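Side-chain contacts in urea carboxylase (Thermus thermophilus, PDB 3OEP), which is of unknown function but is a homologue of KipI and KipA with cyclophilin-like domains, and may bind ATP: residues A[11-16]-A[125-130]; A[23-28]-A[44-49]; A[245-250]-A[343-348]; A[321-326]-A[332-337]; A[423-428]-A[487-492]. One frame throughout, in Å; residues are numbered along the deposited sequence. Where two conformers were deposited one is given.

Interaction 1 (A[11-16]-A[125-130])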
# COMPACT_ATOMS: atom_id res chain seq x y z
N GLU A 11 14.68 -18.94 -10.55
CA GLU A 11 13.26 -19.22 -10.35
C GLU A 11 13.01 -19.96 -9.04
O GLU A 11 13.92 -20.56 -8.46
CB GLU A 11 12.71 -20.05 -11.52
N GLY A 12 11.76 -19.90 -8.59
CA GLY A 12 11.31 -20.68 -7.43
C GLY A 12 11.96 -20.29 -6.12
O GLY A 12 12.42 -19.16 -5.94
N VAL A 13 11.98 -21.25 -5.20
CA VAL A 13 12.62 -21.07 -3.91
C VAL A 13 14.07 -21.53 -4.03
O VAL A 13 14.39 -22.71 -3.83
CB VAL A 13 11.87 -21.85 -2.81
CG1 VAL A 13 12.51 -21.60 -1.44
CG2 VAL A 13 10.40 -21.46 -2.80
N SER A 14 14.94 -20.59 -4.41
CA SER A 14 16.36 -20.85 -4.55
C SER A 14 17.08 -20.02 -3.51
O SER A 14 16.99 -18.79 -3.52
CB SER A 14 16.83 -20.45 -5.96
OG SER A 14 18.24 -20.29 -6.01
N GLU A 15 17.79 -20.68 -2.60
CA GLU A 15 18.52 -19.96 -1.56
C GLU A 15 19.56 -19.00 -2.14
O GLU A 15 19.63 -17.85 -1.71
CB GLU A 15 19.18 -20.93 -0.58
CG GLU A 15 19.89 -20.24 0.59
CD GLU A 15 20.45 -21.21 1.62
OE1 GLU A 15 20.03 -22.39 1.65
OE2 GLU A 15 21.31 -20.78 2.42
N GLU A 16 20.35 -19.44 -3.12
CA GLU A 16 21.41 -18.58 -3.63
C GLU A 16 20.84 -17.41 -4.44
O GLU A 16 21.37 -16.30 -4.37
CB GLU A 16 22.44 -19.39 -4.43
CG GLU A 16 23.62 -18.60 -4.98
CD GLU A 16 24.29 -17.65 -3.99
OE1 GLU A 16 24.74 -18.09 -2.91
OE2 GLU A 16 24.38 -16.44 -4.31
N PHE A 125 7.23 -14.72 4.52
CA PHE A 125 7.08 -15.93 3.74
C PHE A 125 8.34 -16.75 3.98
O PHE A 125 9.43 -16.33 3.61
CB PHE A 125 6.90 -15.63 2.25
CG PHE A 125 5.51 -15.12 1.88
CD1 PHE A 125 4.44 -15.19 2.76
CD2 PHE A 125 5.29 -14.62 0.61
CE1 PHE A 125 3.18 -14.73 2.39
CE2 PHE A 125 4.04 -14.16 0.24
CZ PHE A 125 2.98 -14.22 1.12
N LEU A 126 8.16 -17.90 4.63
CA LEU A 126 9.25 -18.77 5.05
C LEU A 126 9.26 -20.07 4.26
O LEU A 126 8.21 -20.60 3.92
CB LEU A 126 9.06 -19.10 6.53
CG LEU A 126 9.03 -17.92 7.50
CD1 LEU A 126 8.14 -18.23 8.70
CD2 LEU A 126 10.43 -17.60 7.94
N ALA A 127 10.46 -20.59 4.00
CA ALA A 127 10.61 -21.89 3.33
C ALA A 127 11.88 -22.54 3.90
O ALA A 127 12.73 -21.81 4.41
CB ALA A 127 10.71 -21.71 1.81
N GLU A 128 12.04 -23.86 3.82
CA GLU A 128 11.14 -24.82 3.17
C GLU A 128 10.38 -25.70 4.16
O GLU A 128 10.97 -26.32 5.06
CB GLU A 128 11.94 -25.78 2.28
CG GLU A 128 12.69 -25.13 1.14
CD GLU A 128 13.58 -26.10 0.36
OE1 GLU A 128 13.71 -27.29 0.75
OE2 GLU A 128 14.16 -25.66 -0.65
N VAL A 129 9.07 -25.80 3.96
CA VAL A 129 8.24 -26.79 4.65
C VAL A 129 8.68 -28.20 4.23
O VAL A 129 8.95 -28.46 3.04
CB VAL A 129 6.74 -26.57 4.32
CG1 VAL A 129 5.86 -27.71 4.84
CG2 VAL A 129 6.26 -25.25 4.90
N GLU A 130 8.79 -29.10 5.20
CA GLU A 130 9.14 -30.50 4.93
C GLU A 130 8.21 -31.09 3.88
O GLU A 130 7.01 -30.82 3.91
CB GLU A 130 9.04 -31.34 6.21
CG GLU A 130 10.10 -31.04 7.26
CD GLU A 130 11.49 -31.47 6.82
OE1 GLU A 130 11.68 -32.67 6.52
OE2 GLU A 130 12.40 -30.62 6.81
O HOH W 1 15.46 -23.36 -0.66
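Val13 faces Ala127 where the turn before helix 15-30 comes up to the end of strand 124-127, with the two CA atoms 7.6 Å apart. Gly12, at positive phi, leads the chain into Val13, and its O receives a weak bond from Ser14 N that closes the bend. Val13 then makes the contact through a single branch: CG1 lies anti to the backbone N (chi1 -177°) and rests on Ala127 CB at 3.7 Å, methyl against methyl. The same CG1 also comes near the stem of Glu128, 4.4 Å from its CG. Glu128 follows a cis peptide bond and starts off obliquely, but its nearly straight chain (chi2 175°) brings the carboxylate back toward the turn. There a water spans the gap, giving a short bond to Glu128 OE2 (2.6 Å) and a weak one to Val13 O (3.4 Å). The polar side of the contact is thus bridged by solvent, beside a small apolar patch. Ser14 turns from the strand to serve as N-cap of the helix, its OG accepting from Ala17 N. Tyr115 of strand 112-117 touches Val13, Glu15 and Ala127, and Val155, just before strand 156-159, packs on Val13 and Glu128. The turn that leads into helix 15-30 is therefore seated, through Val13, on the end of strand 124-127, which runs between strands 112-117 and 156-159 of the seven-stranded sheet.

Interaction 2 (A[23-28]-A[44-49])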
# COMPACT_ATOMS: atom_id res chain seq x y z
N ALA A 23 21.42 -9.28 -0.99
CA ALA A 23 22.69 -8.58 -0.88
C ALA A 23 22.62 -7.23 -1.59
O ALA A 23 23.11 -6.21 -1.09
CB ALA A 23 23.83 -9.42 -1.45
N LEU A 24 21.99 -7.24 -2.77
CA LEU A 24 21.84 -6.04 -3.56
C LEU A 24 20.86 -5.07 -2.91
O LEU A 24 21.16 -3.87 -2.79
CB LEU A 24 21.41 -6.38 -4.99
CG LEU A 24 22.47 -7.13 -5.81
CD1 LEU A 24 21.92 -7.58 -7.15
CD2 LEU A 24 23.71 -6.28 -5.99
N ALA A 25 19.70 -5.57 -2.49
CA ALA A 25 18.71 -4.72 -1.85
C ALA A 25 19.27 -4.08 -0.58
O ALA A 25 19.10 -2.88 -0.36
CB ALA A 25 17.44 -5.50 -1.52
N GLU A 26 19.94 -4.89 0.24
CA GLU A 26 20.50 -4.40 1.51
C GLU A 26 21.53 -3.29 1.29
O GLU A 26 21.52 -2.29 1.99
CB GLU A 26 21.13 -5.55 2.31
CG GLU A 26 20.09 -6.44 2.97
CD GLU A 26 20.65 -7.72 3.58
OE1 GLU A 26 21.87 -7.98 3.44
OE2 GLU A 26 19.87 -8.47 4.20
N ALA A 27 22.41 -3.48 0.30
CA ALA A 27 23.43 -2.49 -0.01
C ALA A 27 22.81 -1.16 -0.46
O ALA A 27 23.28 -0.09 -0.07
CB ALA A 27 24.39 -3.03 -1.07
N LEU A 28 21.75 -1.24 -1.27
CA LEU A 28 21.04 -0.04 -1.72
C LEU A 28 20.33 0.66 -0.56
O LEU A 28 20.39 1.88 -0.45
CB LEU A 28 20.02 -0.37 -2.81
CG LEU A 28 20.57 -0.69 -4.20
CD1 LEU A 28 19.47 -1.29 -5.07
CD2 LEU A 28 21.16 0.56 -4.85
N GLY A 44 13.94 -15.01 -5.67
CA GLY A 44 15.07 -14.66 -6.54
C GLY A 44 14.92 -13.36 -7.31
O GLY A 44 15.67 -13.11 -8.23
N VAL A 45 13.95 -12.53 -6.93
CA VAL A 45 13.62 -11.32 -7.69
C VAL A 45 13.94 -10.07 -6.88
O VAL A 45 13.68 -10.02 -5.67
CB VAL A 45 12.13 -11.30 -8.05
CG1 VAL A 45 11.79 -10.06 -8.86
CG2 VAL A 45 11.76 -12.56 -8.83
N LEU A 46 14.48 -9.06 -7.55
CA LEU A 46 14.67 -7.74 -6.96
C LEU A 46 13.96 -6.72 -7.83
O LEU A 46 14.23 -6.63 -9.03
CB LEU A 46 16.17 -7.41 -6.87
CG LEU A 46 16.53 -6.02 -6.33
CD1 LEU A 46 15.98 -5.81 -4.92
CD2 LEU A 46 18.05 -5.84 -6.35
N TYR A 47 13.02 -6.00 -7.24
CA TYR A 47 12.31 -4.93 -7.93
C TYR A 47 12.90 -3.59 -7.49
O TYR A 47 12.99 -3.30 -6.30
CB TYR A 47 10.82 -4.98 -7.60
CG TYR A 47 10.01 -3.89 -8.26
CD1 TYR A 47 9.92 -3.81 -9.65
CD2 TYR A 47 9.32 -2.94 -7.50
CE1 TYR A 47 9.17 -2.82 -10.26
CE2 TYR A 47 8.57 -1.93 -8.13
CZ TYR A 47 8.51 -1.88 -9.51
OH TYR A 47 7.77 -0.91 -10.16
N LEU A 48 13.28 -2.77 -8.47
CA LEU A 48 13.82 -1.45 -8.20
C LEU A 48 12.88 -0.41 -8.78
O LEU A 48 12.52 -0.49 -9.96
CB LEU A 48 15.22 -1.31 -8.80
CG LEU A 48 16.27 -2.30 -8.28
CD1 LEU A 48 17.60 -2.08 -8.98
CD2 LEU A 48 16.42 -2.18 -6.76
N GLU A 49 12.49 0.55 -7.95
CA GLU A 49 11.61 1.63 -8.37
C GLU A 49 12.38 2.94 -8.22
O GLU A 49 13.06 3.16 -7.21
CB GLU A 49 10.36 1.63 -7.50
CG GLU A 49 9.17 2.35 -8.10
CD GLU A 49 8.04 2.46 -7.10
OE1 GLU A 49 8.26 3.03 -6.02
OE2 GLU A 49 6.93 1.97 -7.39
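Helix 23-28 runs along strand 45-49 with segment axes 9.4 Å apart at their closest and N-to-C directions 31° apart, so that Ala25 and Leu46 are the nearest pair, 7.2 Å between CA atoms. Leu46 lies with CG anti to its backbone N (chi1 177°), which carries CG toward the helix; its two methyls then reach different residues. CD2 meets Leu24 CB at 3.7 Å, and CD1 meets Ala25 CB at the same distance. One leucine fork therefore rests on two consecutive helix residues, close to the backbone, where the small Ala25 permits a near approach. A turn farther on, Leu28 and Leu48 cross at about a right angle and touch through their ends, Leu28 CD1 to Leu48 CD2 at 3.6 Å. All five residues are buried, and the contact is wholly apolar. Strand 45-50 is the middle member of a three-stranded antiparallel sheet, flanked by strands 3-8 and 36-42. Pro41 and Leu36 of the latter extend the apolar surface under Ala25 and Leu28, while Phe9 lies against Leu24. Helix 57-66 completes the layer: its Leu64 touches both Leu28 and Leu48, placing the two helices side by side on this face of the sheet.

Interaction 3 (A[245-250]-A[343-348])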
# COMPACT_ATOMS: atom_id res chain seq x y z
N LEU A 245 9.48 -4.18 3.67
CA LEU A 245 8.82 -4.49 4.93
C LEU A 245 7.31 -4.66 4.77
O LEU A 245 6.62 -4.95 5.75
CB LEU A 245 9.07 -3.36 5.93
CG LEU A 245 10.53 -3.05 6.24
CD1 LEU A 245 10.61 -1.74 7.03
CD2 LEU A 245 11.18 -4.20 7.00
N GLY A 246 6.80 -4.47 3.56
CA GLY A 246 5.36 -4.52 3.31
C GLY A 246 4.64 -3.19 3.42
O GLY A 246 3.41 -3.16 3.42
N LEU A 247 5.39 -2.09 3.51
CA LEU A 247 4.79 -0.78 3.68
C LEU A 247 4.48 -0.16 2.33
O LEU A 247 5.37 -0.02 1.48
CB LEU A 247 5.72 0.13 4.49
CG LEU A 247 5.96 -0.33 5.92
CD1 LEU A 247 7.13 0.44 6.54
CD2 LEU A 247 4.70 -0.19 6.76
N ALA A 248 3.22 0.20 2.13
CA ALA A 248 2.76 0.76 0.86
C ALA A 248 3.32 2.16 0.63
O ALA A 248 3.72 2.84 1.57
CB ALA A 248 1.23 0.80 0.83
N ARG A 249 3.34 2.58 -0.64
CA ARG A 249 3.74 3.93 -1.00
C ARG A 249 2.83 4.96 -0.33
O ARG A 249 3.30 5.96 0.20
CB ARG A 249 3.66 4.10 -2.52
CG ARG A 249 3.96 5.50 -3.04
CD ARG A 249 5.30 6.02 -2.59
NE ARG A 249 6.31 4.98 -2.60
CZ ARG A 249 6.84 4.44 -3.70
NH1 ARG A 249 6.47 4.84 -4.91
NH2 ARG A 249 7.75 3.48 -3.58
N SER A 250 1.53 4.69 -0.37
CA SER A 250 0.53 5.61 0.16
C SER A 250 0.70 6.99 -0.51
O SER A 250 1.03 7.06 -1.70
CB SER A 250 0.62 5.68 1.69
OG SER A 250 -0.44 6.45 2.25
N ARG A 343 3.30 13.63 12.90
CA ARG A 343 4.50 12.90 13.26
C ARG A 343 4.81 11.88 12.17
O ARG A 343 3.91 11.20 11.69
CB ARG A 343 4.33 12.16 14.58
CG ARG A 343 4.34 13.04 15.81
CD ARG A 343 4.47 12.19 17.06
NE ARG A 343 3.28 11.36 17.28
CZ ARG A 343 2.25 11.69 18.06
NH1 ARG A 343 2.22 12.84 18.73
NH2 ARG A 343 1.22 10.85 18.18
N PRO A 344 6.08 11.78 11.76
CA PRO A 344 6.40 10.78 10.74
C PRO A 344 6.60 9.38 11.32
O PRO A 344 6.93 9.23 12.50
CB PRO A 344 7.73 11.28 10.18
CG PRO A 344 8.38 11.94 11.36
CD PRO A 344 7.24 12.62 12.10
N PHE A 345 6.39 8.38 10.48
CA PHE A 345 6.77 7.00 10.77
C PHE A 345 7.57 6.50 9.58
O PHE A 345 7.07 6.48 8.45
CB PHE A 345 5.54 6.13 11.01
CG PHE A 345 5.86 4.67 11.20
CD1 PHE A 345 6.28 4.19 12.44
CD2 PHE A 345 5.75 3.77 10.15
CE1 PHE A 345 6.57 2.84 12.62
CE2 PHE A 345 6.04 2.43 10.32
CZ PHE A 345 6.45 1.96 11.55
N LEU A 346 8.82 6.11 9.83
CA LEU A 346 9.76 5.69 8.79
C LEU A 346 9.78 6.63 7.59
O LEU A 346 9.64 6.21 6.44
CB LEU A 346 9.49 4.23 8.38
CG LEU A 346 9.64 3.20 9.50
CD1 LEU A 346 9.29 1.80 9.02
CD2 LEU A 346 11.05 3.21 10.09
N GLY A 347 9.96 7.92 7.88
CA GLY A 347 10.19 8.94 6.86
C GLY A 347 8.96 9.64 6.31
O GLY A 347 9.09 10.60 5.53
N SER A 348 7.77 9.20 6.70
CA SER A 348 6.54 9.74 6.11
C SER A 348 5.41 9.89 7.12
O SER A 348 5.28 9.09 8.05
CB SER A 348 6.09 8.83 4.97
OG SER A 348 4.82 9.20 4.46
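Leu247 and Leu346 cross at about a right angle and meet through one methyl each, Leu247 CD1 lying 3.6 Å from Leu346 CD1. Both have CG beside the backbone N (chi1 -64° for Leu247), and both side chains leave their loops toward the other. Leu346 CD1 is shared: Leu245 CD1 approaches it more loosely, at 4.3 Å, so one methyl of Leu346 meets two leucines of the other loop. Phe345 supports the group from its own loop. The CG of Leu346 sits over one ring face, 3.8 Å above the plane and offset toward the rim, while Leu247 CD1 comes to the ring obliquely, 4.4 Å from Phe345 CE2. Ile357 packs on both Leu247 and Phe345, enlarging the buried side of the cluster, whereas Leu346 itself lies at the surface. The backbone fixes how Leu346 is presented. It occupies the second position of a turn with both phi and psi positive, followed by Gly347, and Phe345 N bonds to Ser348 O at 2.8 Å; the return bond is weak. Arg239 NE binds Phe345 O, and Ser348 OG bonds to Asp236 OD1, so the base of the turn is tied to a third piece of chain. The arrangement is a type I' beta turn carrying a leucine at its tip, here used to join the loop before helix 255-264 to the loop that follows strand 331-336.

Interaction 4 (A[321-326]-A[332-337])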
# COMPACT_ATOMS: atom_id res chain seq x y z
N LEU A 321 -16.53 24.88 6.80
CA LEU A 321 -16.25 24.52 5.42
C LEU A 321 -16.85 23.15 5.13
O LEU A 321 -16.64 22.19 5.90
CB LEU A 321 -14.73 24.48 5.22
CG LEU A 321 -14.20 24.13 3.83
CD1 LEU A 321 -14.62 25.18 2.80
CD2 LEU A 321 -12.67 24.00 3.91
N ARG A 322 -17.59 23.04 4.03
CA ARG A 322 -18.21 21.78 3.62
C ARG A 322 -17.86 21.52 2.17
O ARG A 322 -17.33 22.40 1.48
CB ARG A 322 -19.73 21.86 3.78
CG ARG A 322 -20.22 22.04 5.21
CD ARG A 322 -21.72 22.28 5.27
NE ARG A 322 -22.20 22.39 6.65
CZ ARG A 322 -22.22 23.51 7.37
NH1 ARG A 322 -21.79 24.67 6.87
NH2 ARG A 322 -22.68 23.47 8.62
N PHE A 323 -18.16 20.31 1.71
CA PHE A 323 -17.86 19.92 0.34
C PHE A 323 -19.09 19.31 -0.29
O PHE A 323 -19.54 18.24 0.12
CB PHE A 323 -16.67 18.98 0.30
CG PHE A 323 -15.42 19.59 0.87
CD1 PHE A 323 -14.61 20.40 0.09
CD2 PHE A 323 -15.10 19.41 2.21
CE1 PHE A 323 -13.47 20.99 0.62
CE2 PHE A 323 -13.95 20.00 2.75
CZ PHE A 323 -13.15 20.79 1.95
N ARG A 324 -19.64 20.01 -1.27
CA ARG A 324 -20.84 19.58 -1.96
C ARG A 324 -20.46 18.68 -3.13
O ARG A 324 -19.76 19.12 -4.03
CB ARG A 324 -21.59 20.81 -2.48
CG ARG A 324 -22.87 20.51 -3.24
CD ARG A 324 -23.60 21.81 -3.57
NE ARG A 324 -24.15 22.44 -2.37
CZ ARG A 324 -24.56 23.71 -2.29
NH1 ARG A 324 -24.49 24.52 -3.33
NH2 ARG A 324 -25.05 24.16 -1.14
N PRO A 325 -20.92 17.42 -3.13
CA PRO A 325 -20.56 16.55 -4.25
C PRO A 325 -21.03 17.13 -5.59
O PRO A 325 -22.14 17.65 -5.68
CB PRO A 325 -21.28 15.24 -3.93
CG PRO A 325 -21.40 15.25 -2.44
CD PRO A 325 -21.64 16.68 -2.08
N ARG A 326 -20.18 17.05 -6.61
CA ARG A 326 -20.53 17.59 -7.92
C ARG A 326 -19.68 17.02 -9.03
O ARG A 326 -18.46 16.87 -8.88
CB ARG A 326 -20.39 19.11 -7.94
CG ARG A 326 -20.64 19.72 -9.33
CD ARG A 326 -20.92 21.20 -9.25
NE ARG A 326 -22.05 21.49 -8.38
CZ ARG A 326 -22.39 22.71 -7.96
NH1 ARG A 326 -21.70 23.77 -8.36
NH2 ARG A 326 -23.43 22.86 -7.15
N GLY A 332 -10.95 14.84 -3.53
CA GLY A 332 -10.56 16.23 -3.32
C GLY A 332 -9.41 16.35 -2.34
O GLY A 332 -9.12 15.42 -1.57
N TYR A 333 -8.75 17.51 -2.39
CA TYR A 333 -7.62 17.85 -1.53
C TYR A 333 -7.80 19.22 -0.90
O TYR A 333 -8.20 20.17 -1.57
CB TYR A 333 -6.30 17.83 -2.33
CG TYR A 333 -6.02 16.45 -2.81
CD1 TYR A 333 -6.51 16.01 -4.03
CD2 TYR A 333 -5.33 15.55 -2.00
CE1 TYR A 333 -6.30 14.71 -4.45
CE2 TYR A 333 -5.12 14.24 -2.41
CZ TYR A 333 -5.60 13.83 -3.63
OH TYR A 333 -5.39 12.53 -4.03
N LEU A 334 -7.51 19.31 0.39
CA LEU A 334 -7.52 20.58 1.09
C LEU A 334 -6.15 20.81 1.71
O LEU A 334 -5.72 20.02 2.56
CB LEU A 334 -8.60 20.59 2.17
CG LEU A 334 -8.79 21.91 2.92
CD1 LEU A 334 -9.40 22.96 2.00
CD2 LEU A 334 -9.67 21.68 4.15
N ALA A 335 -5.48 21.87 1.27
CA ALA A 335 -4.19 22.28 1.83
C ALA A 335 -4.38 23.53 2.67
O ALA A 335 -5.31 24.31 2.44
CB ALA A 335 -3.20 22.54 0.71
N VAL A 336 -3.50 23.72 3.65
CA VAL A 336 -3.49 24.94 4.44
C VAL A 336 -2.09 25.53 4.44
O VAL A 336 -1.10 24.80 4.46
CB VAL A 336 -3.96 24.70 5.90
CG1 VAL A 336 -5.42 24.20 5.90
CG2 VAL A 336 -3.05 23.71 6.61
N ALA A 337 -2.02 26.86 4.40
CA ALA A 337 -0.74 27.55 4.37
C ALA A 337 0.07 27.14 5.59
O ALA A 337 -0.40 27.28 6.73
CB ALA A 337 -0.96 29.06 4.36
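Leu321 and Leu334 reach toward each other, tip to tip, between the two facing antiparallel sheets of a beta sandwich within the range assigned to a cyclophilin-like carboxyltransferase family. Strand 320-325 belongs to one sheet and strand 331-336 to the other. The tight part is where Leu321 CD2 enters the fork of Leu334, 3.8 Å from its CD2 and 3.9 Å from its CD1. Each leucine has CG anti to the backbone N (chi1 -176° for Leu334), which sends the fork into the core between the sheets. Phe313 and Trp315 of strand 311-315 pack on both leucines. The packing is looser toward Phe323; its ring, turned among Phe276, Phe293 and Phe298, offers Leu334 an edge instead of a face. The other side of strand 320-325 belongs to solvent, with Arg322 and Arg324 exposed and Arg324 and Arg326 each in a salt bridge with Glu306, whereas on the far side of strand 331-336 Tyr333 and Ala335 are covered by helix 255-264. At the looser end of the core, Leu334 CD2 lies near the plane of the Phe323 ring, 4.2 Å from CZ.

Interaction 5 (A[423-428]-A[487-492])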
# COMPACT_ATOMS: atom_id res chain seq x y z
N VAL A 423 -8.30 -0.40 -8.72
CA VAL A 423 -9.52 -0.22 -9.49
C VAL A 423 -9.85 -1.55 -10.14
O VAL A 423 -9.06 -2.06 -10.95
CB VAL A 423 -9.32 0.88 -10.57
CG1 VAL A 423 -10.61 1.11 -11.35
CG2 VAL A 423 -8.86 2.18 -9.91
N GLU A 424 -11.00 -2.10 -9.77
CA GLU A 424 -11.48 -3.39 -10.27
C GLU A 424 -12.31 -3.19 -11.54
O GLU A 424 -13.18 -2.33 -11.59
CB GLU A 424 -12.33 -4.07 -9.20
CG GLU A 424 -12.68 -5.51 -9.49
CD GLU A 424 -13.49 -6.12 -8.38
OE1 GLU A 424 -12.91 -6.84 -7.54
OE2 GLU A 424 -14.72 -5.88 -8.34
N LEU A 425 -12.05 -4.01 -12.56
CA LEU A 425 -12.63 -3.80 -13.88
C LEU A 425 -13.57 -4.92 -14.34
O LEU A 425 -13.32 -6.10 -14.09
CB LEU A 425 -11.52 -3.65 -14.91
CG LEU A 425 -10.54 -2.49 -14.70
CD1 LEU A 425 -9.52 -2.46 -15.82
CD2 LEU A 425 -11.29 -1.17 -14.61
N LEU A 426 -14.63 -4.50 -15.03
CA LEU A 426 -15.54 -5.39 -15.73
C LEU A 426 -15.37 -5.17 -17.22
O LEU A 426 -15.32 -4.04 -17.69
CB LEU A 426 -16.99 -5.09 -15.33
CG LEU A 426 -17.37 -5.45 -13.90
CD1 LEU A 426 -18.74 -4.87 -13.56
CD2 LEU A 426 -17.37 -6.96 -13.73
N GLY A 427 -15.29 -6.26 -17.98
CA GLY A 427 -15.10 -6.14 -19.42
C GLY A 427 -14.73 -7.46 -20.05
O GLY A 427 -14.95 -8.51 -19.46
N PRO A 428 -14.16 -7.40 -21.26
CA PRO A 428 -13.73 -8.61 -21.98
C PRO A 428 -12.85 -9.52 -21.12
O PRO A 428 -12.06 -9.03 -20.32
CB PRO A 428 -12.92 -8.05 -23.15
CG PRO A 428 -13.43 -6.68 -23.36
CD PRO A 428 -13.94 -6.17 -22.05
N VAL A 487 -17.48 4.26 -14.65
CA VAL A 487 -16.59 4.95 -15.59
C VAL A 487 -16.08 3.97 -16.64
O VAL A 487 -15.63 2.86 -16.32
CB VAL A 487 -15.41 5.65 -14.88
CG1 VAL A 487 -14.41 6.23 -15.91
CG2 VAL A 487 -15.94 6.76 -13.95
N GLU A 488 -16.16 4.39 -17.90
CA GLU A 488 -15.69 3.57 -19.01
C GLU A 488 -14.19 3.75 -19.19
O GLU A 488 -13.68 4.88 -19.12
CB GLU A 488 -16.44 3.92 -20.29
CG GLU A 488 -17.93 3.55 -20.25
CD GLU A 488 -18.19 2.08 -20.54
OE1 GLU A 488 -17.68 1.57 -21.56
OE2 GLU A 488 -18.94 1.43 -19.77
N ILE A 489 -13.50 2.64 -19.40
CA ILE A 489 -12.04 2.61 -19.55
C ILE A 489 -11.68 2.06 -20.92
O ILE A 489 -12.17 1.00 -21.32
CB ILE A 489 -11.39 1.72 -18.47
CG1 ILE A 489 -11.83 2.14 -17.06
CG2 ILE A 489 -9.86 1.76 -18.59
CD1 ILE A 489 -11.47 3.57 -16.71
N HIS A 490 -10.81 2.77 -21.64
CA HIS A 490 -10.30 2.35 -22.93
C HIS A 490 -8.78 2.25 -22.81
O HIS A 490 -8.12 3.26 -22.58
CB HIS A 490 -10.68 3.37 -24.01
CG HIS A 490 -12.15 3.65 -24.10
ND1 HIS A 490 -12.99 2.91 -24.90
CD2 HIS A 490 -12.92 4.58 -23.50
CE1 HIS A 490 -14.22 3.37 -24.78
NE2 HIS A 490 -14.21 4.39 -23.94
N PHE A 491 -8.25 1.04 -22.95
CA PHE A 491 -6.81 0.83 -22.90
C PHE A 491 -6.24 0.97 -24.31
O PHE A 491 -6.84 0.47 -25.28
CB PHE A 491 -6.47 -0.55 -22.36
CG PHE A 491 -6.75 -0.73 -20.89
CD1 PHE A 491 -6.02 -0.02 -19.95
CD2 PHE A 491 -7.72 -1.62 -20.45
CE1 PHE A 491 -6.26 -0.20 -18.59
CE2 PHE A 491 -7.96 -1.80 -19.10
CZ PHE A 491 -7.23 -1.09 -18.17
N THR A 492 -5.09 1.63 -24.40
CA THR A 492 -4.41 1.84 -25.68
C THR A 492 -2.90 1.65 -25.53
O THR A 492 -2.37 1.71 -24.43
CB THR A 492 -4.68 3.24 -26.25
OG1 THR A 492 -3.98 3.40 -27.49
CG2 THR A 492 -4.23 4.33 -25.28
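Leu425 and Phe491 come from opposite directions and meet in a seven-stranded mixed sheet whose first and last strands also pair, consistent with a cyclophilin-like barrel, the family to which this part of the chain is assigned. Strands 422-426 and 488-492 are not neighbours in it; each pairs with strand 413-418, so their contact is made by side chains on the same face of the sheet. Leu425 does the reaching. Its CD1 touches the Phe491 ring at the edge and in plane, 3.6 Å from CZ and 3.7 Å from CE2, so the methyl points at the far rim of the ring and not over a face. Its CD2 goes to Ile489, whose CG1 is 4.2 Å away in the conformer given; the two side chains cross at about a right angle. The first torsion of Leu425 (chi1 -60°) puts CG beside the backbone N, and from there the two methyls diverge to Phe491 and Ile489. In that conformer of Ile489, one of two and so tentative, CG2 stands 3.9 Å above one face of Phe491, offset toward the rim. In the next shell, strand 390-396 backs the aromatic side, with Leu392 touching both Ile489 and Phe491, Leu394 adding to the latter and Phe390 to the former. Leu425 is held in place through its strand, whose backbone is bonded to Pro453 on one flank and, through Glu424, to Ala416 and Arg417 on the other. Outermost, the partly exposed Glu424 receives Arg452, OE2 pairing with NH1 in a salt bridge.

Overall arrangement
Interactions 1 and 2 share helix 15-30, their centres about 17 Å apart: the first uses the turn leading into it against the seven-stranded sheet, the second its body against the three-stranded one. The step to the later half of the chain is polar, Glu49 OE1 of interaction 2 forming a salt bridge with Arg249 NH2 of interaction 3 at 2.5 Å. Interaction 3 lies closest to the middle of the chain and encloses interaction 4 in sequence, about 25 Å away between centres. Interactions 1 and 4 are the extremes, about 49 Å apart between centres. Interaction 5 sits in a sheet with the same strand order as that of 125-130, consistent with two related cyclophilin-like units.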